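Local coordinates for aspartate-semialdehyde dehydrogenase (Cryptococcus neoformans var. neoformans JEC21, PDB 5CEF), which catalyses the NADPH-dependent reductive dephosphorylation of 4-phospho-L-aspartate to L-aspartate semialdehyde, an early step in methionine and threonine biosynthesis, at residues A[98-103]-A[115-120]. Sequence-based numbering, arbitrary orientation.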
ATOM      1  N   ASP A  98     -11.186 -14.362 -34.531  1.00 55.70           N
ATOM      2  CA  ASP A  98     -11.251 -15.443 -35.536  1.00 57.13           C
ATOM      3  C   ASP A  98     -11.792 -16.736 -34.939  1.00 46.41           C
ATOM      4  O   ASP A  98     -12.652 -17.376 -35.536  1.00 48.22           O
ATOM      5  CB  ASP A  98      -9.880 -15.695 -36.155  1.00 59.07           C
ATOM      6  CG  ASP A  98      -9.408 -14.529 -37.003  1.00 65.15           C
ATOM      7  OD1 ASP A  98     -10.279 -13.866 -37.642  1.00 60.76           O
ATOM      8  OD2 ASP A  98      -8.174 -14.289 -37.026  1.00 62.93           O
ATOM      9  N   ILE A  99     -11.356 -17.039 -33.722  1.00 40.11           N
ATOM     10  CA  ILE A  99     -11.756 -18.245 -33.021  1.00 39.31           C
ATOM     11  C   ILE A  99     -13.237 -18.254 -32.618  1.00 42.79           C
ATOM     12  O   ILE A  99     -13.970 -19.221 -32.910  1.00 43.50           O
ATOM     13  CB  ILE A  99     -10.910 -18.447 -31.778  1.00 37.57           C
ATOM     14  CG1 ILE A  99      -9.456 -18.736 -32.179  1.00 32.67           C
ATOM     15  CG2 ILE A  99     -11.467 -19.583 -30.930  1.00 41.88           C
ATOM     16  CD1 ILE A  99      -8.470 -18.641 -31.022  1.00 31.33           C
ATOM     17  N   GLU A 100     -13.702 -17.169 -32.013  1.00 41.12           N
ATOM     18  CA  GLU A 100     -15.106 -17.074 -31.670  1.00 39.61           C
ATOM     19  C   GLU A 100     -15.988 -17.113 -32.912  1.00 39.30           C
ATOM     20  O   GLU A 100     -17.065 -17.728 -32.908  1.00 38.77           O
ATOM     21  CB  GLU A 100     -15.373 -15.830 -30.827  1.00 42.24           C
ATOM     22  CG  GLU A 100     -14.744 -15.925 -29.442  1.00 43.23           C
ATOM     23  CD  GLU A 100     -14.845 -14.648 -28.625  1.00 42.65           C
ATOM     24  OE1 GLU A 100     -15.281 -13.600 -29.171  1.00 44.33           O
ATOM     25  OE2 GLU A 100     -14.487 -14.727 -27.428  1.00 37.36           O
ATOM     26  N   ASN A 101     -15.532 -16.488 -33.985  1.00 39.79           N
ATOM     27  CA  ASN A 101     -16.272 -16.553 -35.248  1.00 42.00           C
ATOM     28  C   ASN A 101     -16.315 -17.947 -35.841  1.00 38.99           C
ATOM     29  O   ASN A 101     -17.317 -18.332 -36.461  1.00 41.86           O
ATOM     30  CB  ASN A 101     -15.684 -15.603 -36.297  1.00 45.04           C
ATOM     31  CG  ASN A 101     -16.617 -15.413 -37.495  1.00 47.36           C
ATOM     32  OD1 ASN A 101     -17.854 -15.462 -37.392  1.00 52.49           O
ATOM     33  ND2 ASN A 101     -16.027 -15.208 -38.634  1.00 51.42           N
ATOM     34  N   ALA A 102     -15.225 -18.684 -35.687  1.00 37.62           N
ATOM     35  CA  ALA A 102     -15.163 -20.068 -36.188  1.00 42.37           C
ATOM     36  C   ALA A 102     -16.164 -20.956 -35.429  1.00 40.31           C
ATOM     37  O   ALA A 102     -16.914 -21.717 -36.030  1.00 41.45           O
ATOM     38  CB  ALA A 102     -13.729 -20.620 -36.082  1.00 39.18           C
ATOM     39  N   PHE A 103     -16.193 -20.820 -34.112  1.00 40.94           N
ATOM     40  CA  PHE A 103     -17.171 -21.557 -33.311  1.00 41.15           C
ATOM     41  C   PHE A 103     -18.601 -21.241 -33.732  1.00 40.01           C
ATOM     42  O   PHE A 103     -19.411 -22.155 -33.907  1.00 43.40           O
ATOM     43  CB  PHE A 103     -16.975 -21.272 -31.811  1.00 40.34           C
ATOM     44  CG  PHE A 103     -15.970 -22.170 -31.168  1.00 40.50           C
ATOM     45  CD1 PHE A 103     -14.629 -22.067 -31.475  1.00 40.20           C
ATOM     46  CD2 PHE A 103     -16.369 -23.158 -30.289  1.00 43.66           C
ATOM     47  CE1 PHE A 103     -13.706 -22.913 -30.897  1.00 42.68           C
ATOM     48  CE2 PHE A 103     -15.445 -24.015 -29.708  1.00 45.28           C
ATOM     49  CZ  PHE A 103     -14.112 -23.891 -30.012  1.00 42.68           C
ATOM     50  N   LYS A 115     -13.606  -7.936 -26.759  1.00 56.72           N
ATOM     51  CA  LYS A 115     -14.185  -6.696 -27.299  1.00 64.83           C
ATOM     52  C   LYS A 115     -14.712  -6.888 -28.709  1.00 61.55           C
ATOM     53  O   LYS A 115     -15.521  -6.094 -29.196  1.00 53.90           O
ATOM     54  CB  LYS A 115     -13.129  -5.581 -27.476  1.00 74.55           C
ATOM     55  CG  LYS A 115     -11.841  -5.714 -26.691  1.00 90.85           C
ATOM     56  CD  LYS A 115     -11.065  -4.404 -26.641  1.00100.05           C
ATOM     57  CE  LYS A 115      -9.583  -4.631 -26.885  1.00101.07           C
ATOM     58  NZ  LYS A 115      -8.812  -3.405 -26.562  1.00100.68           N
ATOM     59  N   ASN A 116     -14.229  -7.925 -29.372  1.00 53.64           N
ATOM     60  CA  ASN A 116     -14.382  -8.027 -30.822  1.00 48.20           C
ATOM     61  C   ASN A 116     -15.831  -7.887 -31.359  1.00 44.88           C
ATOM     62  O   ASN A 116     -16.049  -7.200 -32.340  1.00 37.13           O
ATOM     63  CB  ASN A 116     -13.773  -9.343 -31.293  1.00 52.45           C
ATOM     64  CG  ASN A 116     -12.321  -9.568 -30.783  1.00 52.54           C
ATOM     65  OD1 ASN A 116     -12.079  -9.725 -29.597  1.00 43.97           O
ATOM     66  ND2 ASN A 116     -11.371  -9.614 -31.703  1.00 52.98           N
ATOM     67  N   TYR A 117     -16.821  -8.483 -30.666  1.00 41.64           N
ATOM     68  CA  TYR A 117     -18.218  -8.493 -31.123  1.00 35.76           C
ATOM     69  C   TYR A 117     -19.190  -7.529 -30.386  1.00 36.44           C
ATOM     70  O   TYR A 117     -20.382  -7.515 -30.659  1.00 39.19           O
ATOM     71  CB  TYR A 117     -18.745  -9.937 -31.095  1.00 33.93           C
ATOM     72  CG  TYR A 117     -18.176 -10.731 -32.239  1.00 35.44           C
ATOM     73  CD1 TYR A 117     -18.685 -10.573 -33.518  1.00 35.50           C
ATOM     74  CD2 TYR A 117     -17.071 -11.566 -32.065  1.00 34.15           C
ATOM     75  CE1 TYR A 117     -18.136 -11.256 -34.585  1.00 35.46           C
ATOM     76  CE2 TYR A 117     -16.517 -12.253 -33.132  1.00 35.22           C
ATOM     77  CZ  TYR A 117     -17.053 -12.088 -34.382  1.00 35.31           C
ATOM     78  OH  TYR A 117     -16.528 -12.767 -35.449  1.00 41.29           O
ATOM     79  N   ARG A 118     -18.680  -6.716 -29.484  1.00 35.94           N
ATOM     80  CA  ARG A 118     -19.508  -5.892 -28.626  1.00 37.67           C
ATOM     81  C   ARG A 118     -20.321  -4.874 -29.344  1.00 37.92           C
ATOM     82  O   ARG A 118     -21.438  -4.568 -28.910  1.00 37.54           O
ATOM     83  CB  ARG A 118     -18.627  -5.169 -27.605  1.00 44.47           C
ATOM     84  CG  ARG A 118     -18.066  -6.127 -26.572  1.00 49.38           C
ATOM     85  CD  ARG A 118     -17.337  -5.438 -25.446  1.00 51.82           C
ATOM     86  NE  ARG A 118     -16.927  -6.426 -24.444  1.00 53.61           N
ATOM     87  CZ  ARG A 118     -16.316  -6.148 -23.304  1.00 52.92           C
ATOM     88  NH1 ARG A 118     -16.040  -4.900 -23.033  1.00 55.10           N
ATOM     89  NH2 ARG A 118     -15.994  -7.119 -22.439  1.00 49.60           N
ATOM     90  N   ARG A 119     -19.754  -4.307 -30.404  1.00 35.35           N
ATOM     91  CA  ARG A 119     -20.443  -3.307 -31.190  1.00 33.77           C
ATOM     92  C   ARG A 119     -21.074  -3.878 -32.465  1.00 32.48           C
ATOM     93  O   ARG A 119     -21.681  -3.129 -33.246  1.00 31.51           O
ATOM     94  CB  ARG A 119     -19.485  -2.178 -31.545  1.00 37.33           C
ATOM     95  CG  ARG A 119     -18.713  -1.678 -30.339  1.00 40.93           C
ATOM     96  CD  ARG A 119     -18.140  -0.297 -30.524  1.00 39.97           C
ATOM     97  NE  ARG A 119     -17.459   0.089 -29.301  1.00 43.62           N
ATOM     98  CZ  ARG A 119     -16.918   1.283 -29.070  1.00 46.53           C
ATOM     99  NH1 ARG A 119     -16.953   2.231 -29.996  1.00 39.65           N
ATOM    100  NH2 ARG A 119     -16.314   1.523 -27.884  1.00 52.31           N
ATOM    101  N   ASP A 120     -20.979  -5.190 -32.666  1.00 29.08           N
ATOM    102  CA  ASP A 120     -21.573  -5.820 -33.850  1.00 28.86           C
ATOM    103  C   ASP A 120     -23.094  -5.635 -33.776  1.00 30.19           C
ATOM    104  O   ASP A 120     -23.711  -5.894 -32.750  1.00 29.55           O
ATOM    105  CB  ASP A 120     -21.210  -7.293 -33.886  1.00 28.55           C
ATOM    106  CG  ASP A 120     -21.686  -7.981 -35.129  1.00 28.68           C
ATOM    107  OD1 ASP A 120     -22.915  -8.097 -35.346  1.00 29.80           O
ATOM    108  OD2 ASP A 120     -20.817  -8.501 -35.835  1.00 28.82           O
TER
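Glu-100 OE2 accepts a hydrogen bond from Ser-89 OG and a weak one from Ser-112 OG, and the carboxylate so anchored meets Tyr-117 through its other oxygen: OE1 lies 4.0 Å from Tyr-117 CD2, at the ring edge and near the ring plane. The two side chains run past each other in opposite directions, with carboxylate and ring planes 36° apart. Glu-100 CG stands anti to its own carbonyl carbon (chi1 -68°) and the chain is extended beyond it, which carries the acid from helix 93-105 toward Ser-89 and Ser-112, at the ends of strands 86-89 and 109-112. The phenol reaches the next helical residue, its OH resting 3.1 Å from Asn-101 CB. These two side chains cross almost perpendicularly, and Asn-101 OD1 is hydrogen-bonded to Arg-104. Tyr-117 belongs to two overlapping type I turns, closed by Arg-118 N to Lys-115 O (3.2 Å) and Asp-120 N to Tyr-117 O (3.1 Å). Its side chain also touches Ile-152 and Thr-154 of strand 151-155, so the loop after strand 109-112 joins helix to sheet in the Rossmann-type NAD-binding domain. With Glu-100 OE2 held by Ser-89, Tyr-117 meets the acid only by its ring edge, as packing.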